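Local coordinates for Ice-binding protein isoform1a (PDB 7BWX), which binds ice, apparently through specific water molecules of the ice prism planes, and probably acts as an antifreeze protein of an Antarctic ascomycete, at residues Phe128-Thr133 with Val153-Gly158; Thr72-Gly77 with Ile174-Ile179. The protein carries 1 engineered substitution. All blocks are in the same frame, centred on the assembly; numbering follows the deposited sequence.

Contact 1 of 2, residues Phe128-Thr133 with Val153-Gly158; sequences FQLATT and VFWIVG. With SO4 (sulfate ion), chain H.
The side chains of F128 and W155 run alongside each other in the same direction, and the phenyl ring lies over one face of the indole in an offset stack. Their planes are 10° apart, with 4.3 Å between the centroids of the phenyl and the six-membered ring of W155. The overlap falls toward the rims: CZ3 of W155 comes 3.4 Å from CG of F128, while CH2 of W155 meets CD2 and CE2 of F128. Both residues carry CG anti to their own carbonyl carbon (chi1 -68° and -57°), so both CG atoms leave their neighbouring strands in a matching direction. L130 crosses the indole obliquely, its CD1 near the ring edge at 4.1 Å from CE3 of W155. This is the stacking of side chains of similar character on successive coils of a right-handed beta-helix, here between parallel strands 126-130 and 153-157, with F128, L130, W155 and V157 turned to the inside of the solenoid. Y102 also meets the F128 ring, and NE1 of W155 is satisfied by the carbonyl of E170. A leucine in place of W155 would probably take away the flat indole partner of F128 and leave the E170 carbonyl without its N-H donor. Q129 and I156 point to the other side of the strands, where Q129 NE2 hydrogen-bonds to the carbonyl oxygens of G77 and L80. Backbone bonds join the pair, from F128 N to F154 O (2.8 Å) through to G158 N. Past the strand ends, OG1 of T132 donates to O1 of a sulfate, probably from the crystallisation liquor, at 2.7 Å.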
loop_
_atom_site.group_PDB
_atom_site.type_symbol
_atom_site.label_atom_id
_atom_site.label_comp_id
_atom_site.label_asym_id
_atom_site.label_seq_id
_atom_site.Cartn_x
_atom_site.Cartn_y
_atom_site.Cartn_z
ATOM N N PHE A 128 -5.669 8.435 -2.027
ATOM C CA PHE A 128 -5.690 8.995 -0.683
ATOM C C PHE A 128 -4.371 9.712 -0.462
ATOM O O PHE A 128 -3.351 9.045 -0.305
ATOM C CB PHE A 128 -6.019 7.909 0.321
ATOM C CG PHE A 128 -7.438 7.409 0.169
ATOM C CD1 PHE A 128 -8.483 8.028 0.840
ATOM C CD2 PHE A 128 -7.713 6.310 -0.618
ATOM C CE1 PHE A 128 -9.795 7.588 0.677
ATOM C CE2 PHE A 128 -9.008 5.832 -0.756
ATOM C CZ PHE A 128 -10.052 6.483 -0.110
ATOM N N GLN A 129 -4.457 11.033 -0.333
ATOM C CA GLN A 129 -3.296 11.920 -0.075
ATOM C C GLN A 129 -3.251 12.129 1.426
ATOM O O GLN A 129 -3.984 13.039 1.936
ATOM C CB GLN A 129 -3.403 13.233 -0.857
ATOM C CG GLN A 129 -3.535 13.042 -2.352
ATOM C CD GLN A 129 -3.668 14.374 -3.046
ATOM O OE1 GLN A 129 -4.480 15.207 -2.628
ATOM N NE2 GLN A 129 -2.910 14.572 -4.114
ATOM N N LEU A 130 -2.508 11.277 2.126
ATOM C CA LEU A 130 -2.400 11.313 3.598
ATOM C C LEU A 130 -1.119 12.070 3.953
ATOM O O LEU A 130 -0.031 11.582 3.685
ATOM C CB LEU A 130 -2.439 9.885 4.142
ATOM C CG LEU A 130 -3.577 9.015 3.602
ATOM C CD1 LEU A 130 -3.591 7.637 4.239
ATOM C CD2 LEU A 130 -4.939 9.673 3.791
ATOM N N ALA A 131 -1.239 13.303 4.426
ATOM C CA ALA A 131 -0.059 14.169 4.597
ATOM C C ALA A 131 0.952 13.538 5.559
ATOM O O ALA A 131 2.123 13.833 5.373
ATOM C CB ALA A 131 -0.442 15.552 5.056
ATOM N N THR A 132 0.549 12.802 6.588
ATOM C CA THR A 132 1.502 12.214 7.554
ATOM C C THR A 132 1.279 10.696 7.642
ATOM O O THR A 132 1.535 10.014 6.634
ATOM C CB THR A 132 1.486 12.913 8.915
ATOM O OG1 THR A 132 0.217 12.754 9.550
ATOM C CG2 THR A 132 1.858 14.384 8.798
ATOM N N THR A 133 0.861 10.188 8.805
ATOM C CA THR A 133 0.769 8.750 9.103
ATOM C C THR A 133 -0.579 8.159 8.661
ATOM O O THR A 133 -1.628 8.887 8.561
ATOM C CB THR A 133 1.026 8.495 10.588
ATOM O OG1 THR A 133 0.108 9.334 11.277
ATOM C CG2 THR A 133 2.446 8.784 11.009
ATOM N N VAL A 153 -6.577 1.666 -6.468
ATOM C CA VAL A 153 -6.590 2.321 -5.154
ATOM C C VAL A 153 -5.148 2.594 -4.751
ATOM O O VAL A 153 -4.351 1.653 -4.813
ATOM C CB VAL A 153 -7.295 1.399 -4.150
ATOM C CG1 VAL A 153 -7.226 1.980 -2.765
ATOM C CG2 VAL A 153 -8.728 1.126 -4.583
ATOM N N PHE A 154 -4.838 3.835 -4.391
ATOM C CA PHE A 154 -3.478 4.306 -4.022
ATOM C C PHE A 154 -3.556 5.015 -2.679
ATOM O O PHE A 154 -4.310 6.019 -2.529
ATOM C CB PHE A 154 -2.955 5.229 -5.125
ATOM C CG PHE A 154 -2.928 4.551 -6.464
ATOM C CD1 PHE A 154 -1.826 3.803 -6.843
ATOM C CD2 PHE A 154 -4.000 4.646 -7.329
ATOM C CE1 PHE A 154 -1.786 3.159 -8.069
ATOM C CE2 PHE A 154 -3.969 3.980 -8.546
ATOM C CZ PHE A 154 -2.863 3.244 -8.917
ATOM N N TRP A 155 -2.822 4.488 -1.719
ATOM C CA TRP A 155 -2.626 5.073 -0.383
ATOM C C TRP A 155 -1.274 5.810 -0.394
ATOM O O TRP A 155 -0.233 5.145 -0.373
ATOM C CB TRP A 155 -2.643 3.986 0.687
ATOM C CG TRP A 155 -3.909 3.203 0.666
ATOM C CD1 TRP A 155 -4.163 2.011 0.033
ATOM C CD2 TRP A 155 -5.152 3.638 1.225
ATOM N NE1 TRP A 155 -5.471 1.653 0.226
ATOM C CE2 TRP A 155 -6.099 2.624 0.962
ATOM C CE3 TRP A 155 -5.515 4.734 2.012
ATOM C CZ2 TRP A 155 -7.424 2.731 1.385
ATOM C CZ3 TRP A 155 -6.826 4.855 2.402
ATOM C CH2 TRP A 155 -7.766 3.868 2.076
ATOM N N ILE A 156 -1.301 7.116 -0.582
ATOM C CA ILE A 156 -0.069 7.950 -0.689
ATOM C C ILE A 156 0.224 8.452 0.711
ATOM O O ILE A 156 -0.485 9.400 1.216
ATOM C CB ILE A 156 -0.223 9.078 -1.719
ATOM C CG1 ILE A 156 -0.746 8.578 -3.057
ATOM C CG2 ILE A 156 1.098 9.818 -1.866
ATOM C CD1 ILE A 156 0.105 7.538 -3.715
ATOM N N VAL A 157 1.090 7.726 1.409
ATOM C CA VAL A 157 1.321 7.946 2.853
ATOM C C VAL A 157 2.529 8.887 3.013
ATOM O O VAL A 157 3.690 8.466 2.683
ATOM C CB VAL A 157 1.506 6.612 3.563
ATOM C CG1 VAL A 157 1.798 6.803 5.037
ATOM C CG2 VAL A 157 0.282 5.697 3.379
ATOM N N GLY A 158 2.265 10.082 3.552
ATOM C CA GLY A 158 3.217 11.205 3.608
ATOM C C GLY A 158 4.398 10.910 4.511
ATOM O O GLY A 158 5.500 11.407 4.200
HETATM S S SO4 H . 0.044 14.751 12.673
HETATM O O1 SO4 H . 0.792 13.651 12.041
HETATM O O2 SO4 H . -0.141 14.451 14.071
HETATM O O3 SO4 H . 0.805 15.979 12.510
HETATM O O4 SO4 H . -1.286 14.941 12.079
#

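Contact 2 of 2, residues Thr72-Gly77 with Ile174-Ile179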
loop_
_atom_site.group_PDB
_atom_site.type_symbol
_atom_site.label_atom_id
_atom_site.label_comp_id
_atom_site.label_asym_id
_atom_site.label_seq_id
_atom_site.Cartn_x
_atom_site.Cartn_y
_atom_site.Cartn_z
ATOM N N THR A 72 8.480 7.997 -8.375
ATOM C CA THR A 72 7.829 8.810 -9.423
ATOM C C THR A 72 6.303 8.827 -9.164
ATOM O O THR A 72 5.639 9.889 -9.248
ATOM C CB THR A 72 8.182 8.269 -10.807
ATOM O OG1 THR A 72 9.614 8.290 -10.986
ATOM C CG2 THR A 72 7.486 9.037 -11.921
ATOM N N ALA A 73 5.739 7.667 -8.860
ATOM C CA ALA A 73 4.298 7.532 -8.568
ATOM C C ALA A 73 3.981 8.277 -7.276
ATOM O O ALA A 73 2.916 8.907 -7.213
ATOM C CB ALA A 73 3.919 6.058 -8.507
ATOM N N PHE A 74 4.833 8.183 -6.240
ATOM C CA PHE A 74 4.614 8.909 -4.967
ATOM C C PHE A 74 4.481 10.405 -5.254
ATOM O O PHE A 74 3.543 11.075 -4.771
ATOM C CB PHE A 74 5.740 8.636 -3.978
ATOM C CG PHE A 74 5.539 9.287 -2.642
ATOM C CD1 PHE A 74 4.731 8.700 -1.681
ATOM C CD2 PHE A 74 6.108 10.514 -2.371
ATOM C CE1 PHE A 74 4.521 9.326 -0.466
ATOM C CE2 PHE A 74 5.934 11.113 -1.140
ATOM C CZ PHE A 74 5.112 10.540 -0.202
ATOM N N VAL A 75 5.436 10.929 -5.994
ATOM C CA VAL A 75 5.511 12.383 -6.309
ATOM C C VAL A 75 4.257 12.766 -7.110
ATOM O O VAL A 75 3.618 13.793 -6.755
ATOM C CB VAL A 75 6.811 12.734 -7.041
ATOM C CG1 VAL A 75 6.753 14.145 -7.622
ATOM C CG2 VAL A 75 7.997 12.584 -6.094
ATOM N N ALA A 76 3.881 11.963 -8.096
ATOM C CA ALA A 76 2.700 12.255 -8.952
ATOM C C ALA A 76 1.425 12.211 -8.085
ATOM O O ALA A 76 0.554 13.073 -8.216
ATOM C CB ALA A 76 2.630 11.269 -10.095
ATOM N N GLY A 77 1.368 11.265 -7.156
ATOM C CA GLY A 77 0.233 11.068 -6.243
ATOM C C GLY A 77 0.054 12.278 -5.361
ATOM O O GLY A 77 -1.106 12.720 -5.202
ATOM N N ILE A 174 1.904 3.361 -1.027
ATOM C CA ILE A 174 3.150 4.058 -1.431
ATOM C C ILE A 174 3.502 5.034 -0.324
ATOM O O ILE A 174 2.882 6.081 -0.199
ATOM C CB ILE A 174 2.992 4.713 -2.795
ATOM C CG1 ILE A 174 2.245 3.798 -3.763
ATOM C CG2 ILE A 174 4.369 5.100 -3.292
ATOM C CD1 ILE A 174 2.123 4.391 -5.170
ATOM N N ALA A 175 4.345 4.590 0.581
ATOM C CA ALA A 175 4.731 5.383 1.754
ATOM C C ALA A 175 6.061 6.100 1.505
ATOM O O ALA A 175 6.975 5.507 0.950
ATOM C CB ALA A 175 4.850 4.483 2.940
ATOM N N ASN A 176 6.187 7.297 2.052
ATOM C CA ASN A 176 7.428 8.095 1.976
ATOM C C ASN A 176 8.525 7.405 2.769
ATOM O O ASN A 176 9.674 7.418 2.327
ATOM C CB ASN A 176 7.178 9.468 2.531
ATOM C CG ASN A 176 8.338 10.395 2.255
ATOM O OD1 ASN A 176 8.623 10.641 1.098
ATOM N ND2 ASN A 176 8.993 10.854 3.315
ATOM N N ALA A 177 8.175 6.774 3.881
ATOM C CA ALA A 177 9.143 6.150 4.800
ATOM C C ALA A 177 8.711 4.693 5.090
ATOM O O ALA A 177 8.697 3.902 4.154
ATOM C CB ALA A 177 9.249 7.010 6.010
ATOM N N LEU A 178 8.430 4.348 6.335
ATOM C CA LEU A 178 8.330 2.944 6.792
ATOM C C LEU A 178 6.943 2.398 6.455
ATOM O O LEU A 178 5.972 3.179 6.556
ATOM C CB LEU A 178 8.516 2.899 8.303
ATOM C CG LEU A 178 8.610 1.499 8.914
ATOM C CD1 LEU A 178 9.942 0.880 8.513
ATOM C CD2 LEU A 178 8.509 1.553 10.444
ATOM N N ILE A 179 6.868 1.102 6.115
ATOM C CA ILE A 179 5.574 0.364 6.133
ATOM C C ILE A 179 5.750 -0.777 7.098
ATOM O O ILE A 179 6.622 -1.601 6.861
ATOM C CB ILE A 179 5.100 -0.107 4.758
ATOM C CG1 ILE A 179 4.921 1.055 3.809
ATOM C CG2 ILE A 179 3.779 -0.889 4.879
ATOM C CD1 ILE A 179 4.641 0.666 2.394
#
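F74 reaches from helix 61-79 onto the end of strand 172-175 and touches three successive residues there. CB of F74 lies 3.9 Å from CG2 of I174, the two side chains sliding past each other in opposite directions. The carbonyl oxygen of I174 approaches the ring in its plane, at the edge, 3.5 Å from CD1 of F74. Farther along the ring, CZ of F74 packs 3.6 Å from CB of N176, and CE2 of F74 lies 3.5 Å from OD1 of N176; the side chains cross, with ring and amide planes 31° apart. One helical residue earlier, A73 adds its CB, 4.1 Å from CD1 of I174. CG of F74 stands anti to the backbone N (chi1 -177°), which starts the side chain out from the helix toward the strand end. N176 likewise has CG anti to its backbone N (chi1 -170°), which puts this amide carbon by the ring, 4.1 Å from CZ of F74.

In the next shell, I156 of the adjacent strand touches both F74 and I174, and L11 touches A73 and I174. R71, on the same helix, bonds through NH1 to the carbonyl of A175, so a polar tie accompanies the apolar packing. The helix thus lies alongside one flank of the beta-helix, as in other ice-binding proteins of this family. Between the two segments themselves the chemistry is that of side-chain packing: methyl groups meet methyl and methylene carbons and ring, OD1 of N176 comes in obliquely, and the in-plane oxygen of I174 meets a slightly positive C-H rim that would probably make its approach mildly favourable.

How the contacts relate
Both contacts are largely buried and lie about 8 Å apart between centres, but they join different elements. Contact 1 holds two neighbouring coils of the beta-helix together by parallel backbone bonding and an aromatic pile inside it; contact 2 sets the helix against the outer side of the next coil, by apolar packing without backbone pairing. They are joined through strands 153-157 and 172-175, which are neighbours: N176 N lies 2.8 Å from V157 O, a probable hydrogen bond, and F74 also packs against V157 O. The polar tie from contact 1 to the helix is made by a side chain on the outer face. Each contact has a more exposed end, at A131 and T132 in contact 1 and at N176 in contact 2.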